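Molybdopterin biosynthesis moeA protein (PDB 1WU2) probably takes part in molybdenum cofactor biosynthesis, acting on molybdopterin at the step where the metal is inserted, as other MoeA proteins do. Local coordinates at residues 63-66 with 67-71; 213-216 with 217-221. All coordinates share one frame; numbering follows the deposited sequence.

How the contacts relate
Contact 1 (63-66 with 67-71) and contact 2 (213-216 with 217-221) are both local, and they lie far apart in one elongated chain. Their centres are 66 Å apart and their nearest atoms about 53 Å. Contact 1 comes first along the chain. It runs from the end of strand 60-63 into the loop leading to strand 77-84, in the MoeA N-terminal region, about 47 Å from the chain centre. Contact 2 lies within helix 212-222 of the probable molybdopterin-binding domain, about 19 Å from that centre and on its opposite side. The two share no helix, strand or sheet. Contact 1 shapes a turn beside a sheet of an outlying part, whereas contact 2 joins a sheet to the subunit interface.

Contact 1: residues 63-66 with 67-71; sequences IRAE and DTFQA
T68 sets OG1 between its own backbone N and carbonyl carbon (chi1 65°), and this brings T68 OG1 to A65 O at 3.0 Å. T68 OG1 also accepts from V135 N. T68 N donates to A65 O as well, at 3.2 Å. Both donors reach this oxygen from the same face of its carbonyl plane, so two bonds grip it. The same rotation puts T68 CG2 beside T68 N, where T68 CG2 meets I63 CD1 at 3.8 Å. F69 has CG anti to its carbonyl carbon (chi1 -75°), which folds the ring back over E66. There E66 CA sits 3.9 Å from the F69 ring centroid, 9° off the normal, in a CH-pi contact over the face. D67 N bonds R64 O at 3.2 Å. Both backbone bonds are i to i+3, and E66 and D67 form a short 3-10 turn. A type I beta turn follows from T68 to A71. D67 OD2 packs against R64 CG at 3.3 Å, but the charged ends do not meet. R64 NH1 bonds V95 O, D67 OD2 accepts from G98 N, and E66 OE2 pairs with N114 ND2. The stretch leaves strand 60-63 and leads toward strand 77-84, where I63 packs on L79 and A71 on I77.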
loop_
_atom_site.group_PDB
_atom_site.type_symbol
_atom_site.label_atom_id
_atom_site.label_comp_id
_atom_site.label_asym_id
_atom_site.label_seq_id
_atom_site.Cartn_x
_atom_site.Cartn_y
_atom_site.Cartn_z
ATOM N N ILE A 63 24.835 -19.736 -36.108
ATOM C CA ILE A 63 24.698 -20.003 -37.537
ATOM C C ILE A 63 24.019 -18.838 -38.243
ATOM O O ILE A 63 23.728 -17.811 -37.630
ATOM C CB ILE A 63 23.879 -21.301 -37.756
ATOM C CG1 ILE A 63 22.456 -21.150 -37.204
ATOM C CG2 ILE A 63 24.579 -22.484 -37.098
ATOM C CD1 ILE A 63 21.480 -22.176 -37.740
ATOM N N ARG A 64 23.782 -19.009 -39.539
ATOM C CA ARG A 64 22.905 -18.126 -40.291
ATOM C C ARG A 64 21.542 -18.796 -40.331
ATOM O O ARG A 64 21.433 -19.953 -40.734
ATOM C CB ARG A 64 23.415 -17.926 -41.718
ATOM C CG ARG A 64 24.900 -17.618 -41.834
ATOM C CD ARG A 64 25.225 -16.160 -41.627
ATOM N NE ARG A 64 24.821 -15.353 -42.781
ATOM C CZ ARG A 64 25.653 -14.803 -43.666
ATOM N NH1 ARG A 64 26.971 -14.947 -43.559
ATOM N NH2 ARG A 64 25.160 -14.093 -44.674
ATOM N N ALA A 65 20.510 -18.082 -39.891
ATOM C CA ALA A 65 19.137 -18.570 -39.982
ATOM C C ALA A 65 18.776 -18.868 -41.436
ATOM O O ALA A 65 18.094 -19.847 -41.724
ATOM C CB ALA A 65 18.173 -17.543 -39.395
ATOM N N GLU A 66 19.268 -18.024 -42.342
ATOM C CA GLU A 66 18.984 -18.129 -43.775
ATOM C C GLU A 66 19.426 -19.469 -44.373
ATOM O O GLU A 66 18.799 -19.972 -45.303
ATOM C CB GLU A 66 19.672 -16.982 -44.535
ATOM C CG GLU A 66 19.050 -15.603 -44.320
ATOM C CD GLU A 66 19.386 -14.990 -42.967
ATOM O OE1 GLU A 66 20.579 -14.989 -42.576
ATOM O OE2 GLU A 66 18.453 -14.508 -42.290
ATOM N N ASP A 67 20.502 -20.038 -43.830
ATOM C CA ASP A 67 21.084 -21.280 -44.344
ATOM C C ASP A 67 20.252 -22.541 -44.102
ATOM O O ASP A 67 20.562 -23.594 -44.655
ATOM C CB ASP A 67 22.471 -21.498 -43.722
ATOM C CG ASP A 67 23.512 -20.534 -44.258
ATOM O OD1 ASP A 67 23.254 -19.864 -45.281
ATOM O OD2 ASP A 67 24.620 -20.379 -43.707
ATOM N N THR A 68 19.212 -22.442 -43.277
ATOM C CA THR A 68 18.447 -23.614 -42.850
ATOM C C THR A 68 16.963 -23.532 -43.218
ATOM O O THR A 68 16.159 -24.311 -42.710
ATOM C CB THR A 68 18.591 -23.793 -41.323
ATOM O OG1 THR A 68 17.996 -22.681 -40.645
ATOM C CG2 THR A 68 20.055 -23.740 -40.894
ATOM N N PHE A 69 16.597 -22.604 -44.100
ATOM C CA PHE A 69 15.193 -22.415 -44.473
ATOM C C PHE A 69 14.625 -23.613 -45.243
ATOM O O PHE A 69 13.423 -23.875 -45.185
ATOM C CB PHE A 69 15.019 -21.126 -45.293
ATOM C CG PHE A 69 15.084 -19.853 -44.472
ATOM C CD1 PHE A 69 15.290 -19.877 -43.093
ATOM C CD2 PHE A 69 14.937 -18.621 -45.096
ATOM C CE1 PHE A 69 15.344 -18.697 -42.361
ATOM C CE2 PHE A 69 14.992 -17.439 -44.368
ATOM C CZ PHE A 69 15.196 -17.478 -42.999
ATOM N N GLN A 70 15.490 -24.336 -45.950
ATOM C CA GLN A 70 15.088 -25.524 -46.703
ATOM C C GLN A 70 15.523 -26.798 -45.967
ATOM O O GLN A 70 15.950 -27.774 -46.587
ATOM C CB GLN A 70 15.680 -25.472 -48.123
ATOM C CG GLN A 70 14.789 -24.784 -49.158
ATOM C CD GLN A 70 14.255 -23.437 -48.696
ATOM O OE1 GLN A 70 14.912 -22.410 -48.865
ATOM N NE2 GLN A 70 13.058 -23.441 -48.117
ATOM N N ALA A 71 15.395 -26.783 -44.640
ATOM C CA ALA A 71 15.809 -27.903 -43.801
ATOM C C ALA A 71 14.600 -28.732 -43.392
ATOM O O ALA A 71 13.596 -28.192 -42.930
ATOM C CB ALA A 71 16.543 -27.401 -42.569
#

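Contact 2: residues 213-216 with 217-221; sequences SIML and QGLVE
Polar contacts centre on Q217 and S213, one helical turn apart. Q217 N donates to S213 O at 3.0 Å. Q217 NE2 reaches back to S213 O, also at 3.0 Å, in a weak bond bent to 144°. Q217 CG lies beside its own backbone N (chi1 -78°), which directs the side chain back along the helix, and beyond CG it runs extended. S213 OG is also 3.0 Å from Q217 NE2. An alanine in place of Q217 would probably cost S213 O its second donor and open a gap over S213 and I214. Three further backbone bonds are regular alpha-helical i to i+4 pairs: G218 N to I214 O, L219 N to M215 O and V220 N to L216 O. Apolar contacts link the selenomethionine M215 to L219. Their side chains run side by side and point the same way, with M215 CG 3.8 Å from L219 CD1. L216 CD2 lies 4.4 Å from L219 CD1. Helix 212-222 packs against two strands, a helix and the second subunit. S213 and Q217 pack on strands 226-233 and 184-190, while L216 and L219 touch F307 of helix 300-319. I214, M215 and L219 pack against V166, A167 and P163 of the second subunit.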
loop_
_atom_site.group_PDB
_atom_site.type_symbol
_atom_site.label_atom_id
_atom_site.label_comp_id
_atom_site.label_asym_id
_atom_site.label_seq_id
_atom_site.Cartn_x
_atom_site.Cartn_y
_atom_site.Cartn_z
ATOM N N SER A 213 -4.912 14.109 15.773
ATOM C CA SER A 213 -3.556 14.563 15.508
ATOM C C SER A 213 -2.699 13.401 15.033
ATOM O O SER A 213 -2.127 13.449 13.947
ATOM C CB SER A 213 -2.929 15.188 16.751
ATOM O OG SER A 213 -1.655 15.714 16.431
ATOM N N ILE A 214 -2.624 12.360 15.856
ATOM C CA ILE A 214 -1.828 11.180 15.539
ATOM C C ILE A 214 -2.342 10.444 14.295
ATOM O O ILE A 214 -1.547 9.884 13.545
ATOM C CB ILE A 214 -1.724 10.229 16.772
ATOM C CG1 ILE A 214 -0.741 9.080 16.510
ATOM C CG2 ILE A 214 -3.085 9.658 17.160
ATOM C CD1 ILE A 214 0.646 9.512 16.095
HETATM N N MSE A 215 -3.656 10.464 14.067
HETATM C CA MSE A 215 -4.227 9.813 12.888
HETATM C C MSE A 215 -3.845 10.558 11.619
HETATM O O MSE A 215 -3.504 9.941 10.615
HETATM C CB MSE A 215 -5.749 9.705 12.973
HETATM C CG MSE A 215 -6.344 8.916 11.807
HETATM SE SE MSE A 215 -8.265 8.717 11.891
HETATM C CE MSE A 215 -8.771 10.544 11.488
ATOM N N LEU A 216 -3.908 11.883 11.670
ATOM C CA LEU A 216 -3.525 12.710 10.532
ATOM C C LEU A 216 -2.021 12.661 10.260
ATOM O O LEU A 216 -1.607 12.768 9.115
ATOM C CB LEU A 216 -3.982 14.159 10.728
ATOM C CG LEU A 216 -5.481 14.407 10.536
ATOM C CD1 LEU A 216 -5.846 15.811 11.010
ATOM C CD2 LEU A 216 -5.891 14.208 9.086
ATOM N N GLN A 217 -1.210 12.491 11.301
ATOM C CA GLN A 217 0.237 12.358 11.124
ATOM C C GLN A 217 0.540 11.130 10.267
ATOM O O GLN A 217 1.256 11.220 9.280
ATOM C CB GLN A 217 0.954 12.245 12.472
ATOM C CG GLN A 217 1.118 13.573 13.189
ATOM C CD GLN A 217 1.389 13.413 14.675
ATOM O OE1 GLN A 217 2.489 13.027 15.073
ATOM N NE2 GLN A 217 0.391 13.716 15.497
ATOM N N GLY A 218 -0.030 9.992 10.643
ATOM C CA GLY A 218 0.130 8.764 9.888
ATOM C C GLY A 218 -0.406 8.839 8.470
ATOM O O GLY A 218 0.204 8.300 7.555
ATOM N N LEU A 219 -1.541 9.510 8.293
ATOM C CA LEU A 219 -2.209 9.581 6.995
ATOM C C LEU A 219 -1.420 10.455 6.027
ATOM O O LEU A 219 -1.332 10.151 4.834
ATOM C CB LEU A 219 -3.635 10.124 7.149
ATOM C CG LEU A 219 -4.700 9.162 7.692
ATOM C CD1 LEU A 219 -5.943 9.933 8.128
ATOM C CD2 LEU A 219 -5.061 8.110 6.657
ATOM N N VAL A 220 -0.843 11.536 6.554
ATOM C CA VAL A 220 -0.010 12.437 5.767
ATOM C C VAL A 220 1.285 11.735 5.364
ATOM O O VAL A 220 1.744 11.888 4.238
ATOM C CB VAL A 220 0.292 13.747 6.536
ATOM C CG1 VAL A 220 1.412 14.546 5.864
ATOM C CG2 VAL A 220 -0.961 14.605 6.636
ATOM N N GLU A 221 1.861 10.963 6.283
ATOM C CA GLU A 221 3.091 10.208 6.018
ATOM C C GLU A 221 2.832 9.068 5.031
ATOM O O GLU A 221 3.704 8.715 4.238
ATOM C CB GLU A 221 3.695 9.655 7.321
ATOM C CG GLU A 221 4.262 10.732 8.243
ATOM C CD GLU A 221 4.583 10.240 9.652
ATOM O OE1 GLU A 221 3.936 9.283 10.135
ATOM O OE2 GLU A 221 5.491 10.822 10.290
#